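Local coordinates for cytochrome c-552/4 domain-containing protein (Ignicoccus hospitalis KIN4/I, PDB 4QO5), which is a membrane-associated octaheme cytochrome c that binds eight covalently attached hemes and probably carries electrons between them, at residues A[36-41]-A[74-79]; A[11-16]-A[22-27]; A[175-180]-A[206-211]. All coordinates share one frame; numbering follows the deposited sequence.

Interaction 1 of 3, residues A[36-41]-A[74-79]; sequences ADWLKS and NVVVGC. With HEC (heme c), chain C.
A chi1 of 174° swings the indole of Trp38 to the side of its own carbonyl carbon, opposite the backbone nitrogen, and a chi2 of 78° turns the ring so that its N-H faces the carbonyl of Val77 in the loop 74-79. Trp38 NE1 donates to Val77 O at 2.9 Å. The N-H...O angle of 166° makes the bond nearly straight, and the acceptor lies in the ring plane, though the donor is tilted slightly from the carbonyl plane. Beside this bond the benzo part of the indole comes close to the chain at Gly78, where Trp38 CZ2 stands 3.6 Å from Gly78 CA. A looser apolar touch at the ring edge joins Trp38 CZ2 to Val76 CG2 at 4.4 Å.

One face of the indole is occupied by the vinyl-derived arm of heme c in chain C: Trp38 CG is 3.6 Å from CBB of this heme, and CAB lies over the rim of the ring. CAB is also where Cys79 is linked to the heme, by a thioether whose modelled length is stretched. Cys79 SG thus sits above the six-membered ring of Trp38, 5.4 Å from its centroid, a distant sulfur-aromatic contact. Exchanging the indole for the methyl of an alanine would probably leave Val77 O without this donor and open a gap beside the heme arm and Gly78.

Gly78 is the N-cap of helix 79-83, whose Cys-x-x-Cys-His heme motif runs from Cys79 to the axial ligand His83, while Trp38 belongs to helix 32-39. Leu24 of helix 18-30 and Leu13 of the preceding loop also pack on the indole, and Asp37 bonds to the backbone of His222, another axial ligand, placing the contact in a buried junction of short helices around the heme.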
# COMPACT_ATOMS: atom_id res chain seq x y z
N ALA A 36 -27.61 -14.52 -0.24
CA ALA A 36 -27.63 -13.05 -0.20
C ALA A 36 -26.83 -12.45 -1.37
O ALA A 36 -27.26 -11.49 -1.99
CB ALA A 36 -27.08 -12.54 1.12
N ASP A 37 -25.68 -13.04 -1.66
CA ASP A 37 -24.79 -12.57 -2.71
C ASP A 37 -25.46 -12.73 -4.09
O ASP A 37 -25.50 -11.81 -4.90
CB ASP A 37 -23.52 -13.40 -2.63
CG ASP A 37 -22.30 -12.69 -3.17
OD1 ASP A 37 -22.31 -11.44 -3.25
OD2 ASP A 37 -21.32 -13.40 -3.47
N TRP A 38 -26.03 -13.91 -4.33
CA TRP A 38 -26.79 -14.17 -5.56
C TRP A 38 -27.98 -13.22 -5.72
O TRP A 38 -28.24 -12.74 -6.83
CB TRP A 38 -27.29 -15.63 -5.55
CG TRP A 38 -28.21 -15.93 -6.71
CD1 TRP A 38 -27.84 -16.17 -8.01
CD2 TRP A 38 -29.65 -16.01 -6.68
NE1 TRP A 38 -28.96 -16.40 -8.78
CE2 TRP A 38 -30.08 -16.30 -8.00
CE3 TRP A 38 -30.61 -15.86 -5.67
CZ2 TRP A 38 -31.43 -16.45 -8.33
CZ3 TRP A 38 -31.95 -16.01 -6.01
CH2 TRP A 38 -32.35 -16.30 -7.32
N LEU A 39 -28.67 -12.92 -4.63
CA LEU A 39 -29.79 -11.97 -4.65
C LEU A 39 -29.37 -10.57 -5.15
O LEU A 39 -30.21 -9.80 -5.63
CB LEU A 39 -30.42 -11.84 -3.25
CG LEU A 39 -31.33 -12.99 -2.81
CD1 LEU A 39 -31.64 -12.86 -1.32
CD2 LEU A 39 -32.61 -12.99 -3.62
N LYS A 40 -28.08 -10.26 -5.04
CA LYS A 40 -27.59 -8.93 -5.46
C LYS A 40 -27.24 -8.90 -6.93
O LYS A 40 -26.98 -7.83 -7.50
CB LYS A 40 -26.36 -8.50 -4.65
CG LYS A 40 -26.60 -8.34 -3.16
CD LYS A 40 -25.40 -7.67 -2.50
CE LYS A 40 -25.17 -8.17 -1.07
NZ LYS A 40 -26.25 -7.78 -0.11
N SER A 41 -27.19 -10.07 -7.56
CA SER A 41 -26.83 -10.14 -8.98
C SER A 41 -27.95 -9.72 -9.92
O SER A 41 -29.13 -9.99 -9.67
CB SER A 41 -26.35 -11.54 -9.39
OG SER A 41 -27.43 -12.45 -9.41
N ASN A 74 -37.02 -18.33 -19.97
CA ASN A 74 -38.05 -17.59 -19.25
C ASN A 74 -37.95 -17.68 -17.73
O ASN A 74 -38.92 -17.42 -17.03
CB ASN A 74 -39.44 -17.99 -19.74
CG ASN A 74 -39.60 -17.82 -21.25
OD1 ASN A 74 -39.77 -18.79 -21.98
ND2 ASN A 74 -39.55 -16.57 -21.71
N VAL A 75 -36.77 -18.05 -17.24
CA VAL A 75 -36.51 -17.98 -15.80
C VAL A 75 -35.26 -17.17 -15.54
O VAL A 75 -34.40 -17.04 -16.43
CB VAL A 75 -36.37 -19.39 -15.16
CG1 VAL A 75 -37.70 -20.14 -15.21
CG2 VAL A 75 -35.27 -20.21 -15.83
N VAL A 76 -35.16 -16.60 -14.34
CA VAL A 76 -33.95 -15.89 -13.96
C VAL A 76 -32.84 -16.92 -13.79
O VAL A 76 -33.12 -18.12 -13.74
CB VAL A 76 -34.13 -15.03 -12.67
CG1 VAL A 76 -35.19 -13.96 -12.89
CG2 VAL A 76 -34.49 -15.92 -11.45
N VAL A 77 -31.60 -16.45 -13.77
CA VAL A 77 -30.45 -17.35 -13.72
C VAL A 77 -30.15 -17.69 -12.26
O VAL A 77 -29.41 -16.96 -11.58
CB VAL A 77 -29.23 -16.69 -14.34
CG1 VAL A 77 -28.10 -17.69 -14.53
CG2 VAL A 77 -29.61 -16.05 -15.65
N GLY A 78 -30.75 -18.78 -11.81
CA GLY A 78 -30.66 -19.24 -10.43
C GLY A 78 -29.67 -20.38 -10.26
O GLY A 78 -29.00 -20.78 -11.22
N CYS A 79 -29.59 -20.91 -9.05
CA CYS A 79 -28.63 -21.95 -8.68
C CYS A 79 -28.65 -23.12 -9.68
O CYS A 79 -27.60 -23.61 -10.10
CB CYS A 79 -28.96 -22.51 -7.29
SG CYS A 79 -29.67 -21.30 -6.10
FE HEC C . -22.78 -21.08 -7.60
CHA HEC C . -19.61 -22.25 -6.96
CHB HEC C . -23.87 -22.59 -4.69
CHC HEC C . -25.78 -19.82 -8.18
CHD HEC C . -21.70 -19.82 -10.60
NA HEC C . -21.93 -22.15 -6.10
C1A HEC C . -20.59 -22.53 -6.05
C2A HEC C . -20.37 -23.31 -4.86
C3A HEC C . -21.53 -23.40 -4.22
C4A HEC C . -22.53 -22.67 -4.98
CMA HEC C . -21.77 -24.13 -2.88
CAA HEC C . -19.02 -23.96 -4.45
CBA HEC C . -17.91 -22.97 -4.13
CGA HEC C . -18.09 -22.56 -2.70
O1A HEC C . -17.91 -21.34 -2.42
O2A HEC C . -18.42 -23.44 -1.86
NB HEC C . -24.43 -21.28 -6.68
C1B HEC C . -24.71 -21.82 -5.43
C2B HEC C . -26.00 -21.39 -4.98
C3B HEC C . -26.44 -20.58 -5.96
C4B HEC C . -25.52 -20.53 -7.03
CMB HEC C . -26.59 -21.76 -3.59
CAB HEC C . -27.64 -19.66 -6.11
CBB HEC C . -27.99 -18.94 -4.76
NC HEC C . -23.59 -20.06 -9.10
C1C HEC C . -24.89 -19.63 -9.19
C2C HEC C . -25.17 -19.14 -10.51
C3C HEC C . -23.95 -18.96 -11.06
C4C HEC C . -23.01 -19.66 -10.26
CMC HEC C . -26.50 -18.38 -10.79
CAC HEC C . -23.42 -18.40 -12.40
CBC HEC C . -24.14 -17.12 -12.91
ND HEC C . -20.99 -21.06 -8.57
C1D HEC C . -20.78 -20.42 -9.79
C2D HEC C . -19.39 -20.47 -10.18
C3D HEC C . -18.71 -21.24 -9.06
C4D HEC C . -19.78 -21.57 -8.13
CMD HEC C . -18.85 -19.81 -11.48
CAD HEC C . -17.23 -21.65 -8.85
CBD HEC C . -16.33 -21.59 -10.07
CGD HEC C . -15.72 -20.20 -10.19
O1D HEC C . -14.94 -19.98 -11.14
O2D HEC C . -16.01 -19.32 -9.33

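Interaction 2 of 3, residues A[11-16]-A[22-27]; sequences AKLKNV and TCLSCH. With HEC (heme c), chain B.
Leu24 meets both Leu13 and Val16 through a single methyl, CD1, as its side chain projects from helix 18-30 toward the loop 11-16. Leu13 CD1 and Val16 CG1 each lie 4.3 Å from Leu24 CD1, so the two loop side chains converge on the same branch of the helix residue. The Val16 rotamer (chi1 -173°) sets CG1 across from the backbone nitrogen, which turns that methyl toward the helix.

Other side chains of the helix point to heme c of chain B. Cys23 SG is joined to CAB and Cys26 SG to CAC, both thioether links of stretched modelled length. His27 NE2 coordinates the heme iron at 2.2 Å, and His96 supplies the second axial ligand. The Cys-x-x-Cys-His order is the classic c-type heme-binding motif, with Leu24 and Ser25 as its two variable residues. Ser25 OG turns back to donate to Thr22 O at 2.8 Å, while His27 ND1 bonds to Thr31, helping to fix the rotation of the ligand ring.

The 76 Å² buried between the segments is thus purely apolar packing between loop and helix, whereas covalent and metal bonds hold the heme; the link to the loop is nondirectional and comparatively slight.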
# COMPACT_ATOMS: atom_id res chain seq x y z
N ALA A 11 -38.97 -14.57 -1.38
CA ALA A 11 -40.40 -14.64 -1.66
C ALA A 11 -40.87 -13.61 -2.69
O ALA A 11 -41.86 -13.82 -3.38
CB ALA A 11 -41.19 -14.48 -0.37
N LYS A 12 -40.15 -12.49 -2.78
CA LYS A 12 -40.51 -11.42 -3.70
C LYS A 12 -39.95 -11.64 -5.11
O LYS A 12 -40.30 -10.91 -6.03
CB LYS A 12 -40.03 -10.06 -3.18
CG LYS A 12 -41.06 -9.30 -2.33
CD LYS A 12 -42.48 -9.84 -2.55
CE LYS A 12 -43.55 -8.96 -1.90
NZ LYS A 12 -43.71 -7.65 -2.59
N LEU A 13 -39.08 -12.62 -5.27
CA LEU A 13 -38.52 -12.92 -6.59
C LEU A 13 -39.60 -13.35 -7.56
O LEU A 13 -40.67 -13.81 -7.17
CB LEU A 13 -37.47 -14.02 -6.50
CG LEU A 13 -36.19 -13.65 -5.74
CD1 LEU A 13 -35.32 -14.88 -5.56
CD2 LEU A 13 -35.44 -12.54 -6.50
N LYS A 14 -39.32 -13.22 -8.85
CA LYS A 14 -40.25 -13.74 -9.83
C LYS A 14 -39.48 -14.49 -10.89
O LYS A 14 -38.26 -14.31 -11.05
CB LYS A 14 -41.07 -12.62 -10.46
CG LYS A 14 -40.25 -11.53 -11.11
CD LYS A 14 -41.15 -10.42 -11.63
CE LYS A 14 -40.32 -9.23 -12.08
NZ LYS A 14 -41.15 -8.17 -12.71
N ASN A 15 -40.21 -15.37 -11.58
CA ASN A 15 -39.66 -16.18 -12.66
C ASN A 15 -38.50 -17.04 -12.21
O ASN A 15 -37.52 -17.22 -12.94
CB ASN A 15 -39.26 -15.29 -13.85
CG ASN A 15 -40.43 -14.48 -14.38
OD1 ASN A 15 -41.50 -15.02 -14.61
ND2 ASN A 15 -40.23 -13.17 -14.54
N VAL A 16 -38.61 -17.58 -10.99
CA VAL A 16 -37.65 -18.54 -10.49
C VAL A 16 -38.07 -19.95 -10.93
O VAL A 16 -39.25 -20.29 -10.89
CB VAL A 16 -37.54 -18.45 -8.96
CG1 VAL A 16 -36.41 -19.32 -8.46
CG2 VAL A 16 -37.28 -16.99 -8.56
N THR A 22 -36.19 -24.99 -5.01
CA THR A 22 -35.77 -26.05 -4.11
C THR A 22 -34.36 -25.79 -3.55
O THR A 22 -34.14 -25.92 -2.34
CB THR A 22 -35.85 -27.42 -4.79
OG1 THR A 22 -37.19 -27.63 -5.25
CG2 THR A 22 -35.49 -28.52 -3.80
N CYS A 23 -33.42 -25.41 -4.41
CA CYS A 23 -32.08 -25.06 -3.93
C CYS A 23 -32.15 -23.95 -2.90
O CYS A 23 -31.50 -24.02 -1.86
CB CYS A 23 -31.18 -24.55 -5.05
SG CYS A 23 -31.46 -25.23 -6.69
N LEU A 24 -32.92 -22.91 -3.20
CA LEU A 24 -32.98 -21.75 -2.32
C LEU A 24 -33.58 -22.09 -0.98
O LEU A 24 -33.16 -21.56 0.05
CB LEU A 24 -33.83 -20.64 -2.93
CG LEU A 24 -33.22 -19.98 -4.16
CD1 LEU A 24 -34.24 -19.02 -4.78
CD2 LEU A 24 -31.94 -19.25 -3.78
N SER A 25 -34.60 -22.95 -0.98
CA SER A 25 -35.31 -23.25 0.25
C SER A 25 -34.37 -23.88 1.27
O SER A 25 -34.56 -23.74 2.48
CB SER A 25 -36.53 -24.14 0.00
OG SER A 25 -36.13 -25.44 -0.39
N CYS A 26 -33.33 -24.54 0.77
CA CYS A 26 -32.35 -25.11 1.68
C CYS A 26 -31.12 -24.23 1.89
O CYS A 26 -30.67 -24.04 3.02
CB CYS A 26 -31.90 -26.48 1.22
SG CYS A 26 -30.99 -27.24 2.54
N HIS A 27 -30.59 -23.70 0.79
CA HIS A 27 -29.36 -22.94 0.85
C HIS A 27 -29.49 -21.61 1.58
O HIS A 27 -28.50 -21.06 2.04
CB HIS A 27 -28.76 -22.76 -0.55
CG HIS A 27 -27.81 -23.85 -0.90
ND1 HIS A 27 -26.48 -23.81 -0.54
CD2 HIS A 27 -28.01 -25.06 -1.48
CE1 HIS A 27 -25.89 -24.93 -0.92
NE2 HIS A 27 -26.80 -25.69 -1.49
FE HEC B . -26.72 -27.72 -2.26
CHA HEC B . -23.47 -28.13 -1.26
CHB HEC B . -25.70 -26.16 -5.08
CHC HEC B . -29.82 -28.13 -3.54
CHD HEC B . -27.87 -28.52 0.84
NA HEC B . -24.91 -27.20 -3.00
C1A HEC B . -23.68 -27.60 -2.51
C2A HEC B . -22.69 -27.33 -3.53
C3A HEC B . -23.30 -26.79 -4.59
C4A HEC B . -24.71 -26.69 -4.27
CMA HEC B . -22.66 -26.32 -5.92
CAA HEC B . -21.18 -27.64 -3.40
CBA HEC B . -21.06 -29.15 -3.58
CGA HEC B . -19.63 -29.61 -3.70
O1A HEC B . -18.68 -28.82 -3.43
O2A HEC B . -19.44 -30.79 -4.09
NB HEC B . -27.60 -27.17 -3.95
C1B HEC B . -26.98 -26.63 -5.06
C2B HEC B . -27.88 -26.67 -6.17
C3B HEC B . -29.00 -27.28 -5.73
C4B HEC B . -28.85 -27.55 -4.33
CMB HEC B . -27.48 -26.16 -7.58
CAB HEC B . -30.31 -27.70 -6.41
CBB HEC B . -30.17 -28.08 -7.90
NC HEC B . -28.53 -28.18 -1.49
C1C HEC B . -29.67 -28.41 -2.21
C2C HEC B . -30.73 -28.79 -1.30
C3C HEC B . -30.13 -29.14 -0.14
C4C HEC B . -28.77 -28.61 -0.20
CMC HEC B . -32.03 -29.38 -1.88
CAC HEC B . -30.75 -29.75 1.16
CBC HEC B . -31.84 -30.84 1.07
ND HEC B . -25.81 -28.24 -0.49
C1D HEC B . -26.50 -28.48 0.69
C2D HEC B . -25.55 -28.67 1.76
C3D HEC B . -24.17 -28.56 1.11
C4D HEC B . -24.43 -28.29 -0.29
CMD HEC B . -25.87 -28.95 3.25
CAD HEC B . -22.80 -28.67 1.80
CBD HEC B . -22.63 -27.48 2.74
CGD HEC B . -21.30 -27.56 3.44
O1D HEC B . -21.10 -26.81 4.43
O2D HEC B . -20.43 -28.37 3.03

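Interaction 3 of 3, residues A[175-180]-A[206-211]; sequences VKVVGT and VNPDGS
Val206 O receives the backbone N-H of Val175 in the one direct hydrogen bond between the segments, 2.9 Å with an N-H...O angle of 167°. The C=O...N angle of 160° and a donor in the carbonyl plane show a well-aligned bond. A water lies 2.8 Å from Val175 O and the same distance from Asn207 O, placed to bridge the two backbones.

Apolar packing continues from this polar link. Val175 CG1 meets the proline ring at Pro208 CG, 3.8 Å away. Two residues on, Val177 CG2 touches Pro208 CB at 4.1 Å, its side chain set roughly at right angles to the proline. Pro208 therefore spans Val175, just before the strand, and Val177, within it, and Tyr195 of the partner strand packs against both valines.

Within the loop, Asp209 OD2 is gripped by two donors of Ser211. It accepts from Ser211 OG at 2.7 Å, met on its syn side, and from Ser211 N at 3.0 Å, from above the carboxylate plane. Ser211 O in turn accepts from the backbone Asn207 N, while the side-chain amide Asn207 ND2 comes to it from above the carbonyl plane. Asp209 OD1 bonds to Thr106, tying the turn to the region of helix 107-110.

Asn207 to Gly210 form a type I beta turn, overlapped by an Asx turn at Asp209, and this compact turn abuts the start of strand 176-185. That strand pairs antiparallel with 188-196 in a beta hairpin, where Val178 and Gly179 opposite Lys194 make a classic beta bulge.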
# COMPACT_ATOMS: atom_id res chain seq x y z
N VAL A 175 -7.31 -28.04 -12.52
CA VAL A 175 -8.25 -28.64 -11.60
C VAL A 175 -8.43 -30.12 -11.97
O VAL A 175 -8.71 -30.46 -13.13
CB VAL A 175 -9.61 -27.92 -11.63
CG1 VAL A 175 -10.59 -28.59 -10.65
CG2 VAL A 175 -9.44 -26.42 -11.31
N LYS A 176 -8.24 -30.99 -10.99
CA LYS A 176 -8.49 -32.42 -11.19
C LYS A 176 -9.54 -32.92 -10.22
O LYS A 176 -9.48 -32.64 -9.02
CB LYS A 176 -7.18 -33.21 -11.02
CG LYS A 176 -6.21 -33.00 -12.16
CD LYS A 176 -4.90 -33.76 -11.97
CE LYS A 176 -3.89 -33.37 -13.04
NZ LYS A 176 -2.64 -34.19 -13.00
N VAL A 177 -10.52 -33.67 -10.73
CA VAL A 177 -11.52 -34.27 -9.86
C VAL A 177 -10.97 -35.60 -9.40
O VAL A 177 -10.69 -36.47 -10.22
CB VAL A 177 -12.86 -34.48 -10.59
CG1 VAL A 177 -13.87 -35.15 -9.68
CG2 VAL A 177 -13.38 -33.16 -11.12
N VAL A 178 -10.80 -35.79 -8.09
CA VAL A 178 -10.12 -36.99 -7.61
C VAL A 178 -10.98 -37.94 -6.78
O VAL A 178 -10.53 -39.03 -6.41
CB VAL A 178 -8.81 -36.66 -6.85
CG1 VAL A 178 -7.86 -35.91 -7.77
CG2 VAL A 178 -9.10 -35.85 -5.59
N GLY A 179 -12.21 -37.53 -6.51
CA GLY A 179 -13.14 -38.39 -5.80
C GLY A 179 -14.25 -37.59 -5.15
O GLY A 179 -14.62 -36.53 -5.64
N THR A 180 -14.78 -38.12 -4.06
CA THR A 180 -15.82 -37.44 -3.30
C THR A 180 -15.59 -37.66 -1.81
O THR A 180 -14.84 -38.55 -1.41
CB THR A 180 -17.22 -37.97 -3.66
OG1 THR A 180 -17.29 -39.38 -3.42
CG2 THR A 180 -17.56 -37.69 -5.12
N VAL A 206 -7.44 -24.26 -15.53
CA VAL A 206 -7.83 -25.35 -16.44
C VAL A 206 -8.94 -26.16 -15.78
O VAL A 206 -8.70 -26.90 -14.83
CB VAL A 206 -6.63 -26.24 -16.80
CG1 VAL A 206 -7.03 -27.30 -17.84
CG2 VAL A 206 -5.48 -25.38 -17.32
N ASN A 207 -10.16 -26.00 -16.28
CA ASN A 207 -11.35 -26.54 -15.64
C ASN A 207 -11.53 -28.02 -15.90
O ASN A 207 -10.92 -28.57 -16.82
CB ASN A 207 -12.56 -25.74 -16.12
CG ASN A 207 -12.49 -24.30 -15.68
OD1 ASN A 207 -12.59 -24.01 -14.49
ND2 ASN A 207 -12.31 -23.41 -16.63
N PRO A 208 -12.38 -28.68 -15.09
CA PRO A 208 -12.62 -30.12 -15.28
C PRO A 208 -13.20 -30.48 -16.66
O PRO A 208 -12.97 -31.60 -17.11
CB PRO A 208 -13.63 -30.45 -14.18
CG PRO A 208 -13.41 -29.43 -13.12
CD PRO A 208 -13.02 -28.16 -13.86
N ASP A 209 -13.93 -29.57 -17.29
CA ASP A 209 -14.50 -29.83 -18.62
C ASP A 209 -13.53 -29.46 -19.74
O ASP A 209 -13.87 -29.52 -20.93
CB ASP A 209 -15.84 -29.09 -18.80
CG ASP A 209 -15.68 -27.56 -18.82
OD1 ASP A 209 -16.69 -26.86 -19.08
OD2 ASP A 209 -14.56 -27.07 -18.57
N GLY A 210 -12.32 -29.05 -19.36
CA GLY A 210 -11.29 -28.73 -20.32
C GLY A 210 -11.29 -27.29 -20.81
O GLY A 210 -10.35 -26.87 -21.48
N SER A 211 -12.34 -26.54 -20.51
CA SER A 211 -12.34 -25.13 -20.87
C SER A 211 -11.30 -24.39 -20.03
O SER A 211 -10.89 -24.88 -18.97
CB SER A 211 -13.72 -24.49 -20.71
OG SER A 211 -14.16 -24.50 -19.36
O HOH W 1 -8.77 -30.02 -15.86

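In the fold
Interactions 1 and 2 form one neighbourhood: their centres lie 9 Å apart, and Val76 N probably bonds to Asn15 O at 2.8 Å. Interaction 1 is fully buried and joins an indole N-H bond to heme packing, whereas interaction 2, nearer the surface, has only apolar touches across its segments. Both gather about helices 18-30 and 32-39, successive in the chain. Interaction 3 stands apart, its centre about 25 Å from that of interaction 1 and 29 Å from that of interaction 2; partly buried, it joins a hairpin to a turn by backbone, water and proline contacts, without a heme of its own.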